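Side-chain contacts in metallo-beta-lactamase domain-containing protein (Thermotoga maritima, PDB 3H3E), which binds zinc as a member of the metallo-beta-lactamase superfamily and is probably a metal-dependent hydrolase or transferase of unknown substrate: residues V168-E172 with G173-I177; D186-L189 with L190-E194; H236-E240 with R241-I245. The protein carries 2 engineered substitutions. All coordinates share one frame; numbering follows the deposited sequence.

Contact 1 of 3, residues V168-E172 with G173-I177; sequences VRTKE and GLVVI
The flat peptide groups of Val168 and Val175 meet edge to edge across a tight beta hairpin, and each amide donor lies in the plane of the carbonyl it reaches. Val168 N bonds to Val175 O at 2.8 Å, and Val175 N answers to Val168 O at 2.7 Å, both nearly straight. Nearer the bend the donors leave the carbonyl planes. Thr170 N reaches Gly173 O at 2.8 Å from a tilted position, and Gly173 N closes the type I turn at 3.0 Å from Thr170 O, standing 69° out of that carbonyl's plane. Gly173 suits this place because its backbone (phi 130°) would press a beta carbon against the preceding carbonyl oxygen. On the face carrying the valines, Val168 CB and Val175 CB stand 4.3 Å apart. With CG1 anti to the backbone N (chi1 -174°), Val168 CG2 lies beside that N and comes 4.2 Å from Ile177 CD1. Thr170 turns OG1 to Ser266 O for a hydrogen bond, while Val175 CG2 passes obliquely 4.1 Å from Thr170 OG1. On the other face Leu174 CD2 runs alongside the aliphatic base of Arg169, 4.0 Å from its CB, leaving the guanidinium to extend beyond the leucine. Beta-branched residues suit extended strands; the hairpin's polar grip comes from its backbone, and the valine face is largely apolar, its one hydroxyl satisfied by Ser266.

Contact 2 of 3, residues D186-L189 with L190-E194; sequences DNIL and LDIAE
Leu189 O accepts the shortest bond here, from Ala193 N at 2.7 Å and almost straight (174°). It belongs to the i to i+4 ladder of an alpha helix, in which Leu190 N bonds to Asp186 O at 3.0 Å, Asp191 N to Asn187 O at 2.9 Å and Ile192 N to Ile188 O at 3.1 Å. Side chains one turn apart therefore leave the same flank. Ile188 and Ile192 run alongside each other in the same direction, and Ile188 CG2 touches Ile192 CD1 at 4.1 Å. Leu189 adds its CD2, 4.3 Å from that same Ile192 CD1, so one methyl bridges two branched neighbours. Ile192 CG1 sits beside its backbone N (chi1 -66°) and carries CD1 back along the helix toward the preceding turn. Another flank is polar: Asp186 pairs with Lys141, Asp191 with Arg139, and Asn187 uses its amide to bond Arg183 O and Arg139 NH1. Leu190 lies on this side against Arg139, its CD1 4.3 Å from Asn187 OD1 and its chain folded over the Asp186 carbonyl. The helix is thus amphipathic, with Ile188, Leu189 and Ile192 facing inward. As the helical link of a beta-alpha-beta unit, it sets Ile192 on strands 173-178 and 200-204, while Leu189 reaches strand 200-204 and Phe224 of helix 214-226.

Contact 3 of 3, residues H236-E240 with R241-I245; sequences HCTGE and RAVDI
The N-terminal start of helix 240-249 forms this contact, in the metallo-beta-lactamase fold just after strand 231-235, with Gly239 at the N-cap. Gly239 O receives Val243 N at 3.0 Å, and Glu240 O receives Asp244 N at 3.0 Å. Gly239 is well chosen: at its phi of 111° a beta carbon would jam against the carbonyl oxygen of Thr238. Thr238 provides an apolar cover for the first turn. Its CG2 lies 4.1 Å from Val243 CG2, the two side chains crossing at about a right angle, and 4.2 Å from Ala242 CB, where a small methyl fits. A chi1 of -52° sets Thr238 OG1 beside the backbone N, where it bonds Cys235 O and Phe207 N, and leaves CG2 anti to that N, against the helix. Before it, Cys237 is disulfide-bonded to Cys180, and His236 may, with Asp73 and His74, face an unfilled metal position. Glu240 OE2 and Asp244 OD2 stand 4.3 Å apart, like charges that the helix start probably offsets in part, although Glu240 is poorly ordered. Arg241, its NH2 salt-bridged to Asp214, suits the surface by combining a charged end with an aliphatic stem, and Ile245 CG1 lies 4.3 Å above one face of its guanidinium, toward the rim.

Contacts 1 and 2 follow one another in the chain and touch directly: Ile192 CG2 meets Leu174 CD1 at 3.7 Å, and Ile192 CD1 meets Val176 CG2 at 3.7 Å, so the helix lies against the hairpin's second strand. Contact 3 stands apart, its centre about 23 Å from that of contact 1 and about 20 Å from that of contact 2. Measured to the zinc ion held by His69, His71 and His182, the side chains of Ile188 and Thr238 are each about 11 Å away, and that of Ile177 about 14 Å. The loop between strand 173-178 and helix 185-193 carries both His182 and Cys180, and through Cys180 it joins contact 2 to contact 3.

Contact 1 of 3, residues V168-E172 with G173-I177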
loop_
_atom_site.group_PDB
_atom_site.type_symbol
_atom_site.label_atom_id
_atom_site.label_comp_id
_atom_site.label_asym_id
_atom_site.label_seq_id
_atom_site.Cartn_x
_atom_site.Cartn_y
_atom_site.Cartn_z
ATOM N N VAL A 168 -4.138 8.995 -6.777
ATOM C CA VAL A 168 -5.142 10.029 -6.661
ATOM C C VAL A 168 -4.606 11.252 -7.381
ATOM O O VAL A 168 -3.527 11.752 -7.055
ATOM C CB VAL A 168 -5.381 10.428 -5.194
ATOM C CG1 VAL A 168 -6.550 11.409 -5.089
ATOM C CG2 VAL A 168 -5.589 9.191 -4.312
ATOM N N ARG A 169 -5.372 11.723 -8.358
ATOM C CA ARG A 169 -4.988 12.860 -9.178
ATOM C C ARG A 169 -5.516 14.142 -8.541
ATOM O O ARG A 169 -6.720 14.340 -8.399
ATOM C CB ARG A 169 -5.499 12.665 -10.605
ATOM C CG ARG A 169 -5.123 13.743 -11.587
ATOM C CD ARG A 169 -5.980 13.593 -12.826
ATOM N NE ARG A 169 -5.332 12.827 -13.884
ATOM C CZ ARG A 169 -5.973 12.011 -14.716
ATOM N NH1 ARG A 169 -7.284 11.834 -14.575
ATOM N NH2 ARG A 169 -5.304 11.360 -15.673
ATOM N N THR A 170 -4.575 14.992 -8.150
ATOM C CA THR A 170 -4.800 16.200 -7.364
ATOM C C THR A 170 -4.393 17.397 -8.232
ATOM O O THR A 170 -3.604 17.237 -9.172
ATOM C CB THR A 170 -3.941 16.101 -6.072
ATOM O OG1 THR A 170 -4.740 15.561 -5.025
ATOM C CG2 THR A 170 -3.356 17.424 -5.629
ATOM N N LYS A 171 -4.929 18.585 -7.957
ATOM C CA LYS A 171 -4.560 19.745 -8.769
ATOM C C LYS A 171 -3.064 20.065 -8.610
ATOM O O LYS A 171 -2.449 20.683 -9.482
ATOM C CB LYS A 171 -5.443 20.957 -8.454
ATOM C CG LYS A 171 -5.142 21.618 -7.130
ATOM C CD LYS A 171 -6.046 22.815 -6.882
ATOM C CE LYS A 171 -7.404 22.387 -6.352
ATOM N NZ LYS A 171 -8.147 23.529 -5.738
ATOM N N GLU A 172 -2.490 19.590 -7.506
ATOM C CA GLU A 172 -1.084 19.803 -7.161
ATOM C C GLU A 172 -0.156 18.705 -7.693
ATOM O O GLU A 172 1.068 18.781 -7.550
ATOM C CB GLU A 172 -0.942 19.850 -5.638
ATOM C CG GLU A 172 -1.825 20.874 -4.950
ATOM C CD GLU A 172 -1.163 22.229 -4.871
ATOM O OE1 GLU A 172 0.088 22.274 -4.874
ATOM O OE2 GLU A 172 -1.888 23.245 -4.805
ATOM N N GLY A 173 -0.744 17.677 -8.296
ATOM C CA GLY A 173 0.011 16.528 -8.758
ATOM C C GLY A 173 -0.627 15.248 -8.272
ATOM O O GLY A 173 -1.769 15.242 -7.848
ATOM N N LEU A 174 0.116 14.158 -8.320
ATOM C CA LEU A 174 -0.445 12.865 -7.978
ATOM C C LEU A 174 -0.132 12.503 -6.540
ATOM O O LEU A 174 0.959 12.775 -6.044
ATOM C CB LEU A 174 0.120 11.784 -8.909
ATOM C CG LEU A 174 -0.120 11.911 -10.409
ATOM C CD1 LEU A 174 0.651 10.809 -11.147
ATOM C CD2 LEU A 174 -1.603 11.839 -10.747
ATOM N N VAL A 175 -1.085 11.882 -5.864
ATOM C CA VAL A 175 -0.776 11.262 -4.589
ATOM C C VAL A 175 -0.816 9.752 -4.758
ATOM O O VAL A 175 -1.772 9.201 -5.291
ATOM C CB VAL A 175 -1.709 11.715 -3.478
ATOM C CG1 VAL A 175 -1.230 11.155 -2.158
ATOM C CG2 VAL A 175 -1.754 13.254 -3.429
ATOM N N VAL A 176 0.249 9.090 -4.323
ATOM C CA VAL A 176 0.416 7.671 -4.561
ATOM C C VAL A 176 0.401 6.948 -3.231
ATOM O O VAL A 176 1.126 7.310 -2.320
ATOM C CB VAL A 176 1.750 7.377 -5.271
ATOM C CG1 VAL A 176 1.955 5.878 -5.438
ATOM C CG2 VAL A 176 1.810 8.069 -6.597
ATOM N N ILE A 177 -0.448 5.934 -3.121
ATOM C CA ILE A 177 -0.572 5.172 -1.891
ATOM C C ILE A 177 -0.285 3.702 -2.149
ATOM O O ILE A 177 -0.897 3.064 -3.018
ATOM C CB ILE A 177 -1.943 5.368 -1.228
ATOM C CG1 ILE A 177 -2.103 6.818 -0.776
ATOM C CG2 ILE A 177 -2.070 4.476 -0.003
ATOM C CD1 ILE A 177 -2.551 7.715 -1.851
#

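Contact 2 of 3, residues D186-L189 with L190-E194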
loop_
_atom_site.group_PDB
_atom_site.type_symbol
_atom_site.label_atom_id
_atom_site.label_comp_id
_atom_site.label_asym_id
_atom_site.label_seq_id
_atom_site.Cartn_x
_atom_site.Cartn_y
_atom_site.Cartn_z
ATOM N N ASP A 186 10.356 2.122 -6.673
ATOM C CA ASP A 186 10.863 2.763 -7.885
ATOM C C ASP A 186 10.172 2.281 -9.167
ATOM O O ASP A 186 9.802 3.090 -10.016
ATOM C CB ASP A 186 12.388 2.631 -8.000
ATOM C CG ASP A 186 12.885 1.174 -7.998
ATOM O OD1 ASP A 186 12.229 0.285 -7.415
ATOM O OD2 ASP A 186 13.973 0.924 -8.572
ATOM N N ASN A 187 10.000 0.972 -9.314
ATOM C CA ASN A 187 9.265 0.428 -10.461
ATOM C C ASN A 187 7.845 0.935 -10.479
ATOM O O ASN A 187 7.269 1.214 -11.529
ATOM C CB ASN A 187 9.270 -1.099 -10.430
ATOM C CG ASN A 187 10.587 -1.660 -10.859
ATOM O OD1 ASN A 187 11.243 -1.095 -11.727
ATOM N ND2 ASN A 187 11.002 -2.761 -10.247
ATOM N N ILE A 188 7.293 1.061 -9.286
ATOM C CA ILE A 188 5.929 1.504 -9.123
ATOM C C ILE A 188 5.798 2.932 -9.606
ATOM O O ILE A 188 4.865 3.262 -10.322
ATOM C CB ILE A 188 5.478 1.345 -7.664
ATOM C CG1 ILE A 188 5.259 -0.148 -7.367
ATOM C CG2 ILE A 188 4.243 2.158 -7.396
ATOM C CD1 ILE A 188 4.991 -0.490 -5.917
ATOM N N LEU A 189 6.756 3.775 -9.243
ATOM C CA LEU A 189 6.683 5.194 -9.604
ATOM C C LEU A 189 6.923 5.417 -11.086
ATOM O O LEU A 189 6.269 6.235 -11.708
ATOM C CB LEU A 189 7.676 6.010 -8.784
ATOM C CG LEU A 189 7.373 6.124 -7.284
ATOM C CD1 LEU A 189 8.369 7.038 -6.628
ATOM C CD2 LEU A 189 5.981 6.648 -7.080
ATOM N N LEU A 190 7.871 4.676 -11.642
ATOM C CA LEU A 190 8.160 4.726 -13.061
ATOM C C LEU A 190 6.959 4.253 -13.863
ATOM O O LEU A 190 6.641 4.817 -14.904
ATOM C CB LEU A 190 9.379 3.864 -13.380
ATOM C CG LEU A 190 10.710 4.243 -12.721
ATOM C CD1 LEU A 190 11.701 3.082 -12.756
ATOM C CD2 LEU A 190 11.290 5.458 -13.412
ATOM N N ASP A 191 6.284 3.212 -13.393
ATOM C CA ASP A 191 5.079 2.771 -14.084
ATOM C C ASP A 191 4.058 3.902 -14.109
ATOM O O ASP A 191 3.416 4.147 -15.122
ATOM C CB ASP A 191 4.492 1.512 -13.447
ATOM C CG ASP A 191 5.040 0.229 -14.068
ATOM O OD1 ASP A 191 6.160 0.259 -14.623
ATOM O OD2 ASP A 191 4.352 -0.817 -14.005
ATOM N N ILE A 192 3.926 4.600 -12.985
ATOM C CA ILE A 192 3.026 5.742 -12.872
ATOM C C ILE A 192 3.456 6.875 -13.807
ATOM O O ILE A 192 2.665 7.391 -14.580
ATOM C CB ILE A 192 2.981 6.214 -11.425
ATOM C CG1 ILE A 192 2.339 5.128 -10.565
ATOM C CG2 ILE A 192 2.230 7.496 -11.308
ATOM C CD1 ILE A 192 2.372 5.422 -9.115
ATOM N N ALA A 193 4.730 7.227 -13.738
ATOM C CA ALA A 193 5.363 8.186 -14.638
ATOM C C ALA A 193 5.123 7.962 -16.147
ATOM O O ALA A 193 5.067 8.926 -16.928
ATOM C CB ALA A 193 6.843 8.201 -14.361
ATOM N N GLU A 194 5.011 6.701 -16.561
ATOM C CA GLU A 194 4.792 6.375 -17.972
ATOM C C GLU A 194 3.321 6.481 -18.369
ATOM O O GLU A 194 3.000 6.453 -19.555
ATOM C CB GLU A 194 5.284 4.962 -18.304
ATOM C CG GLU A 194 6.677 4.616 -17.811
ATOM C CD GLU A 194 7.093 3.197 -18.182
ATOM O OE1 GLU A 194 6.198 2.344 -18.377
ATOM O OE2 GLU A 194 8.312 2.931 -18.278
#

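Contact 3 of 3, residues H236-E240 with R241-I245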
loop_
_atom_site.group_PDB
_atom_site.type_symbol
_atom_site.label_atom_id
_atom_site.label_comp_id
_atom_site.label_asym_id
_atom_site.label_seq_id
_atom_site.Cartn_x
_atom_site.Cartn_y
_atom_site.Cartn_z
ATOM N N HIS A 236 5.031 1.315 7.733
ATOM C CA HIS A 236 4.910 -0.145 7.679
ATOM C C HIS A 236 6.251 -0.832 7.408
ATOM O O HIS A 236 7.212 -0.653 8.166
ATOM C CB HIS A 236 3.857 -0.516 6.616
ATOM C CG HIS A 236 3.436 -1.954 6.632
ATOM N ND1 HIS A 236 3.252 -2.667 7.797
ATOM C CD2 HIS A 236 3.136 -2.806 5.618
ATOM C CE1 HIS A 236 2.878 -3.902 7.496
ATOM N NE2 HIS A 236 2.803 -4.015 6.181
ATOM N N CYS A 237 6.328 -1.595 6.319
ATOM C CA CYS A 237 7.549 -2.351 6.003
ATOM C C CYS A 237 8.855 -1.534 5.874
ATOM O O CYS A 237 9.939 -2.058 6.115
ATOM C CB CYS A 237 7.380 -3.327 4.801
ATOM S SG CYS A 237 5.962 -3.197 3.625
ATOM N N THR A 238 8.744 -0.255 5.540
ATOM C CA THR A 238 9.886 0.522 5.057
ATOM C C THR A 238 11.226 0.315 5.783
ATOM O O THR A 238 12.192 -0.121 5.174
ATOM C CB THR A 238 9.541 2.010 4.942
ATOM O OG1 THR A 238 8.337 2.159 4.176
ATOM C CG2 THR A 238 10.667 2.750 4.248
ATOM N N GLY A 239 11.297 0.633 7.068
ATOM C CA GLY A 239 12.516 0.385 7.815
ATOM C C GLY A 239 13.276 1.626 8.232
ATOM O O GLY A 239 13.427 2.555 7.449
ATOM N N GLU A 240 13.776 1.629 9.466
ATOM C CA GLU A 240 14.497 2.779 10.026
ATOM C C GLU A 240 15.733 3.154 9.205
ATOM O O GLU A 240 16.008 4.331 8.992
ATOM C CB GLU A 240 14.874 2.531 11.498
ATOM C CG GLU A 240 15.654 3.677 12.162
ATOM C CD GLU A 240 16.200 3.330 13.556
ATOM O OE1 GLU A 240 15.686 2.380 14.191
ATOM O OE2 GLU A 240 17.145 4.016 14.016
ATOM N N ARG A 241 16.475 2.156 8.743
ATOM C CA ARG A 241 17.668 2.426 7.952
ATOM C C ARG A 241 17.292 3.177 6.686
ATOM O O ARG A 241 17.874 4.211 6.366
ATOM C CB ARG A 241 18.391 1.125 7.588
ATOM C CG ARG A 241 19.707 1.329 6.839
ATOM C CD ARG A 241 20.590 2.353 7.540
ATOM N NE ARG A 241 21.793 2.687 6.775
ATOM C CZ ARG A 241 22.611 3.696 7.073
ATOM N NH1 ARG A 241 22.352 4.479 8.118
ATOM N NH2 ARG A 241 23.688 3.927 6.328
ATOM N N ALA A 242 16.302 2.650 5.974
ATOM C CA ALA A 242 15.889 3.218 4.701
ATOM C C ALA A 242 15.382 4.636 4.895
ATOM O O ALA A 242 15.696 5.522 4.102
ATOM C CB ALA A 242 14.834 2.349 4.041
ATOM N N VAL A 243 14.608 4.855 5.953
ATOM C CA VAL A 243 14.093 6.186 6.235
ATOM C C VAL A 243 15.225 7.169 6.497
ATOM O O VAL A 243 15.186 8.303 6.017
ATOM C CB VAL A 243 13.141 6.201 7.428
ATOM C CG1 VAL A 243 12.669 7.617 7.686
ATOM C CG2 VAL A 243 11.954 5.278 7.179
ATOM N N ASP A 244 16.234 6.741 7.255
ATOM C CA ASP A 244 17.383 7.601 7.535
ATOM C C ASP A 244 18.047 8.020 6.234
ATOM O O ASP A 244 18.456 9.170 6.078
ATOM C CB ASP A 244 18.406 6.910 8.452
ATOM C CG ASP A 244 18.003 6.937 9.925
ATOM O OD1 ASP A 244 16.963 7.547 10.269
ATOM O OD2 ASP A 244 18.737 6.339 10.741
ATOM N N ILE A 245 18.154 7.084 5.295
ATOM C CA ILE A 245 18.718 7.396 3.980
ATOM C C ILE A 245 17.847 8.396 3.216
ATOM O O ILE A 245 18.366 9.343 2.622
ATOM C CB ILE A 245 18.936 6.129 3.134
ATOM C CG1 ILE A 245 20.041 5.264 3.757
ATOM C CG2 ILE A 245 19.257 6.495 1.697
ATOM C CD1 ILE A 245 20.215 3.911 3.097
#